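Local coordinates for heme-binding protein A / AI-2 binding protein A (Helicobacter pylori SS1, PDB 6OFQ), which binds the peptide STSA as an ABC transporter-associated periplasmic binding protein, and probably delivers short peptides to the transporter, at residues Ala289-Ser294 with Gly427-Ile432; Pro338-Ile343 with Asp436-Thr441. All blocks are in the same frame, centred on the assembly; numbering follows the deposited sequence.

In the fold
Contacts 1 and 2 lie side by side in the buried part of one lobe, their centres about 8 Å apart, and their segments alternate along the chain. Contact 1 pairs strands 292-298 and 423-429; contact 2 sets the loop 338-343 against helix 436-443, the helix that follows strand 423-429. Three hydrogen bonds join them: Gly-290 O with Thr-342 OG1 (2.9 Å), and Asn-437 OD1 with both Asp-431 N (2.9 Å) and Trp-428 NE1. The rings of Trp-428 and Phe-438 meet edge-to-face, so helix 436-443 is tied to the end of the strand before it by both polar and aromatic contacts.

Contact 1: residues Ala289-Ser294 with Gly427-Ile432; sequences AGLLAS and GWMADI
Leu-292, Ala-293 and Ser-294 pair with Met-429, Trp-428 and Gly-427 as neighbouring antiparallel strands of a mixed sheet, at the start of strand 292-298 and the end of strand 423-429; the short strand axes run 4.8 Å apart. Ala-293 and Trp-428 form the hydrogen-bonded pair, with Ala-293 N to Trp-428 O at 2.9 Å and Trp-428 N to Ala-293 O at 3.0 Å. Beyond the strand ends the pairing gains one more bond, from Ala-430 N to Leu-291 O (3.0 Å), almost straight at 174° about the hydrogen although the donor is tilted from the carbonyl plane. Leu-291 CB packs on Ala-430 CB at 3.7 Å and also meets Met-429 CE. On the face carrying Leu-292 and Met-429 the two side chains cross obliquely, Leu-292 CD2 touching Met-429 SD at 3.8 Å. The thioether chain bends at chi2 (61°), which sets SD beside that methyl. Strand 497-510 flanks strand 292-298, its Pro-503 meeting Leu-292 and its backbone bonding to Ser-294, while helix 436-443 packs against Trp-428 and Ala-430.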
loop_
_atom_site.group_PDB
_atom_site.type_symbol
_atom_site.label_atom_id
_atom_site.label_comp_id
_atom_site.label_asym_id
_atom_site.label_seq_id
_atom_site.Cartn_x
_atom_site.Cartn_y
_atom_site.Cartn_z
ATOM N N ALA A 289 4.341 6.457 -15.105
ATOM C CA ALA A 289 5.445 5.617 -14.686
ATOM C C ALA A 289 5.239 4.759 -13.459
ATOM O O ALA A 289 5.613 3.573 -13.325
ATOM C CB ALA A 289 6.645 6.502 -14.405
ATOM N N GLY A 290 4.567 5.413 -12.535
ATOM C CA GLY A 290 4.067 4.693 -11.331
ATOM C C GLY A 290 4.989 4.878 -10.120
ATOM O O GLY A 290 6.161 5.251 -10.213
ATOM N N LEU A 291 4.460 4.560 -8.953
ATOM C CA LEU A 291 5.154 4.533 -7.649
ATOM C C LEU A 291 5.169 3.108 -7.085
ATOM O O LEU A 291 5.166 2.892 -5.870
ATOM C CB LEU A 291 4.586 5.493 -6.624
ATOM C CG LEU A 291 4.828 6.951 -6.990
ATOM C CD1 LEU A 291 3.974 7.881 -6.166
ATOM C CD2 LEU A 291 6.242 7.289 -6.529
ATOM N N LEU A 292 5.223 2.162 -8.002
ATOM C CA LEU A 292 5.067 0.730 -7.721
ATOM C C LEU A 292 6.353 -0.041 -7.876
ATOM O O LEU A 292 7.148 0.208 -8.785
ATOM C CB LEU A 292 4.099 0.131 -8.770
ATOM C CG LEU A 292 2.706 0.758 -8.844
ATOM C CD1 LEU A 292 2.005 0.611 -10.184
ATOM C CD2 LEU A 292 1.888 0.047 -7.777
ATOM N N ALA A 293 6.549 -1.070 -7.058
ATOM C CA ALA A 293 7.627 -2.023 -7.240
ATOM C C ALA A 293 7.062 -3.430 -7.055
ATOM O O ALA A 293 6.137 -3.628 -6.254
ATOM C CB ALA A 293 8.786 -1.796 -6.284
ATOM N N SER A 294 7.568 -4.388 -7.831
ATOM C CA SER A 294 7.161 -5.805 -7.790
ATOM C C SER A 294 8.421 -6.655 -7.798
ATOM O O SER A 294 9.311 -6.448 -8.599
ATOM C CB SER A 294 6.299 -6.088 -9.048
ATOM O OG SER A 294 5.853 -7.432 -9.013
ATOM N N GLY A 427 4.663 -6.995 -3.782
ATOM C CA GLY A 427 4.547 -5.703 -4.446
ATOM C C GLY A 427 4.196 -4.658 -3.406
ATOM O O GLY A 427 3.538 -4.879 -2.374
ATOM N N TRP A 428 4.517 -3.431 -3.789
ATOM C CA TRP A 428 4.243 -2.262 -2.959
ATOM C C TRP A 428 3.964 -1.037 -3.806
ATOM O O TRP A 428 4.651 -0.771 -4.829
ATOM C CB TRP A 428 5.440 -1.913 -2.093
ATOM C CG TRP A 428 5.222 -0.940 -0.980
ATOM C CD1 TRP A 428 5.710 0.343 -0.891
ATOM C CD2 TRP A 428 4.602 -1.223 0.261
ATOM N NE1 TRP A 428 5.429 0.866 0.338
ATOM C CE2 TRP A 428 4.738 -0.080 1.065
ATOM C CE3 TRP A 428 3.909 -2.337 0.767
ATOM C CZ2 TRP A 428 4.197 -0.006 2.330
ATOM C CZ3 TRP A 428 3.415 -2.259 2.033
ATOM C CH2 TRP A 428 3.590 -1.121 2.814
ATOM N N MET A 429 2.948 -0.309 -3.435
ATOM C CA MET A 429 2.660 1.034 -3.949
ATOM C C MET A 429 3.041 1.997 -2.840
ATOM O O MET A 429 2.618 1.863 -1.681
ATOM C CB MET A 429 1.152 1.122 -4.165
ATOM C CG MET A 429 0.616 2.516 -4.405
ATOM S SD MET A 429 1.326 3.283 -5.888
ATOM C CE MET A 429 0.779 4.994 -5.693
ATOM N N ALA A 430 3.861 2.993 -3.185
ATOM C CA ALA A 430 4.190 4.052 -2.234
ATOM C C ALA A 430 2.968 4.593 -1.546
ATOM O O ALA A 430 2.006 4.993 -2.197
ATOM C CB ALA A 430 4.935 5.187 -2.905
ATOM N N ASP A 431 3.077 4.735 -0.222
ATOM C CA ASP A 431 2.120 5.511 0.543
ATOM C C ASP A 431 2.447 6.992 0.574
ATOM O O ASP A 431 1.559 7.817 0.743
ATOM C CB ASP A 431 1.984 4.991 1.993
ATOM C CG ASP A 431 1.693 3.495 2.008
ATOM O OD1 ASP A 431 0.646 3.087 1.402
ATOM O OD2 ASP A 431 2.524 2.748 2.591
ATOM N N ILE A 432 3.742 7.314 0.559
ATOM C CA ILE A 432 4.346 8.653 0.637
ATOM C C ILE A 432 5.531 8.609 -0.324
ATOM O O ILE A 432 6.097 7.549 -0.541
ATOM C CB ILE A 432 4.720 8.996 2.088
ATOM C CG1 ILE A 432 5.896 8.178 2.589
ATOM C CG2 ILE A 432 3.473 8.954 2.959
ATOM C CD1 ILE A 432 6.415 8.618 3.945
#

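Contact 2: residues Pro338-Ile343 with Asp436-Thr441; sequences PFPPTI and DNFLYT
Phe-339, in an irregular loop that closes with a type I beta turn from Pro-340 to Ile-343, comes within 6.2 Å of Phe-438 on helix 436-443, measured between their CA atoms. The Phe-438 ring lies at the centre of the contact, and Pro-338, Phe-339, Pro-340 and Ile-343 gather round it. Phe-339 CB lies over one face, 3.6 Å from the ring centroid and 17° off the ring normal, a CH-pi contact displaced toward the CG side of the ring. With chi1 at 63°, Phe-339 CG sits in the crowded position between its own backbone N and carbonyl carbon; CB, rather than the ring, is the part of Phe-339 that lies over the Phe-438 face. The other neighbours approach obliquely: Ile-343 CD1 reaches CE1 of Phe-438 at 3.5 Å, Pro-340 CD meets its CZ at 3.6 Å, and the carbonyl oxygen of Pro-338 approaches its CD2. The Phe-339 ring turns instead to Leu-439, where its CE1 is 4.0 Å from Leu-439 CD1, and Ile-343 O lies in its plane at the edge. The other methyl, Leu-439 CD2, packs on Pro-338 CG at 3.7 Å, so the branched end of Leu-439 is shared between the two loop residues. Within the loop, Ile-343 N bonds to Pro-340 O and closes the turn. Helix 477-494 adds Ile-491 against Pro-338 and Tyr-484 against Leu-439, and helix 462-473 also packs on Leu-439. The arrangement is apolar core packing, made mainly by side chains, with the Pro-338 carbonyl at the ring's CD2, in an alpha/beta lobe of a type II periplasmic binding protein: it joins the loop between strand 332-334 and helix 357-366 to the helix following strand 423-429.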
loop_
_atom_site.group_PDB
_atom_site.type_symbol
_atom_site.label_atom_id
_atom_site.label_comp_id
_atom_site.label_asym_id
_atom_site.label_seq_id
_atom_site.Cartn_x
_atom_site.Cartn_y
_atom_site.Cartn_z
ATOM N N PRO A 338 15.070 -1.069 -4.262
ATOM C CA PRO A 338 13.771 -1.488 -3.704
ATOM C C PRO A 338 12.604 -0.579 -3.989
ATOM O O PRO A 338 11.479 -1.013 -3.818
ATOM C CB PRO A 338 13.995 -1.570 -2.212
ATOM C CG PRO A 338 15.481 -1.811 -2.112
ATOM C CD PRO A 338 16.112 -0.999 -3.214
ATOM N N PHE A 339 12.841 0.647 -4.425
ATOM C CA PHE A 339 11.801 1.639 -4.716
ATOM C C PHE A 339 12.031 2.236 -6.104
ATOM O O PHE A 339 13.156 2.213 -6.599
ATOM C CB PHE A 339 11.724 2.687 -3.611
ATOM C CG PHE A 339 12.968 3.500 -3.469
ATOM C CD1 PHE A 339 13.958 3.168 -2.572
ATOM C CD2 PHE A 339 13.086 4.723 -4.103
ATOM C CE1 PHE A 339 15.086 3.975 -2.440
ATOM C CE2 PHE A 339 14.199 5.522 -3.992
ATOM C CZ PHE A 339 15.188 5.194 -3.120
ATOM N N PRO A 340 10.999 2.817 -6.708
ATOM C CA PRO A 340 11.098 3.257 -8.106
ATOM C C PRO A 340 11.787 4.616 -8.241
ATOM O O PRO A 340 11.787 5.419 -7.294
ATOM C CB PRO A 340 9.651 3.285 -8.567
ATOM C CG PRO A 340 8.871 3.588 -7.329
ATOM C CD PRO A 340 9.601 2.791 -6.255
ATOM N N PRO A 341 12.268 4.915 -9.458
ATOM C CA PRO A 341 13.024 6.132 -9.721
ATOM C C PRO A 341 12.181 7.400 -9.760
ATOM O O PRO A 341 12.764 8.481 -9.857
ATOM C CB PRO A 341 13.739 5.850 -11.040
ATOM C CG PRO A 341 12.992 4.782 -11.649
ATOM C CD PRO A 341 12.378 3.959 -10.580
ATOM N N THR A 342 10.871 7.250 -9.630
ATOM C CA THR A 342 9.975 8.395 -9.403
ATOM C C THR A 342 10.129 8.972 -7.995
ATOM O O THR A 342 9.552 10.027 -7.804
ATOM C CB THR A 342 8.545 7.951 -9.646
ATOM O OG1 THR A 342 8.387 6.632 -9.051
ATOM C CG2 THR A 342 8.304 7.827 -11.125
ATOM N N ILE A 343 10.859 8.348 -7.094
ATOM C CA ILE A 343 11.106 8.886 -5.779
ATOM C C ILE A 343 12.566 9.342 -5.740
ATOM O O ILE A 343 13.477 8.662 -6.194
ATOM C CB ILE A 343 10.780 7.813 -4.738
ATOM C CG1 ILE A 343 9.338 7.352 -4.858
ATOM C CG2 ILE A 343 11.080 8.324 -3.327
ATOM C CD1 ILE A 343 8.999 6.222 -3.917
ATOM N N ASP A 436 11.937 6.089 2.972
ATOM C CA ASP A 436 11.654 5.391 4.224
ATOM C C ASP A 436 10.491 4.403 4.129
ATOM O O ASP A 436 10.514 3.309 4.720
ATOM C CB ASP A 436 11.370 6.404 5.336
ATOM C CG ASP A 436 11.169 5.766 6.704
ATOM O OD1 ASP A 436 9.984 5.535 7.023
ATOM O OD2 ASP A 436 12.126 5.598 7.434
ATOM N N ASN A 437 9.496 4.777 3.335
ATOM C CA ASN A 437 8.225 4.016 3.199
ATOM C C ASN A 437 8.484 2.667 2.502
ATOM O O ASN A 437 7.583 1.798 2.571
ATOM C CB ASN A 437 7.199 4.881 2.467
ATOM C CG ASN A 437 5.866 4.173 2.199
ATOM O OD1 ASN A 437 5.539 3.928 1.020
ATOM N ND2 ASN A 437 5.105 3.851 3.208
ATOM N N PHE A 438 9.590 2.541 1.755
ATOM C CA PHE A 438 9.973 1.253 1.188
ATOM C C PHE A 438 11.065 0.646 2.053
ATOM O O PHE A 438 10.950 -0.516 2.538
ATOM C CB PHE A 438 10.445 1.302 -0.285
ATOM C CG PHE A 438 9.366 1.670 -1.297
ATOM C CD1 PHE A 438 8.799 2.959 -1.371
ATOM C CD2 PHE A 438 9.034 0.747 -2.287
ATOM C CE1 PHE A 438 7.878 3.235 -2.387
ATOM C CE2 PHE A 438 8.092 1.055 -3.270
ATOM C CZ PHE A 438 7.543 2.308 -3.337
ATOM N N LEU A 439 12.197 1.324 2.155
ATOM C CA LEU A 439 13.350 0.740 2.786
ATOM C C LEU A 439 13.103 0.399 4.255
ATOM O O LEU A 439 13.471 -0.700 4.691
ATOM C CB LEU A 439 14.556 1.646 2.675
ATOM C CG LEU A 439 14.964 2.010 1.236
ATOM C CD1 LEU A 439 16.086 3.047 1.297
ATOM C CD2 LEU A 439 15.398 0.762 0.481
ATOM N N TYR A 440 12.505 1.263 5.045
ATOM C CA TYR A 440 12.334 0.958 6.459
ATOM C C TYR A 440 11.117 0.095 6.695
ATOM O O TYR A 440 11.152 -0.935 7.412
ATOM C CB TYR A 440 12.286 2.230 7.314
ATOM C CG TYR A 440 12.557 1.939 8.784
ATOM C CD1 TYR A 440 13.867 1.759 9.174
ATOM C CD2 TYR A 440 11.554 1.790 9.712
ATOM C CE1 TYR A 440 14.191 1.447 10.484
ATOM C CE2 TYR A 440 11.887 1.500 11.058
ATOM C CZ TYR A 440 13.210 1.335 11.361
ATOM O OH TYR A 440 13.687 1.052 12.678
ATOM N N THR A 441 10.020 0.426 6.043
ATOM C CA THR A 441 8.793 -0.297 6.307
ATOM C C THR A 441 8.864 -1.741 5.843
ATOM O O THR A 441 8.179 -2.589 6.419
ATOM C CB THR A 441 7.666 0.452 5.591
ATOM O OG1 THR A 441 7.664 1.795 6.075
ATOM C CG2 THR A 441 6.251 -0.116 5.874
#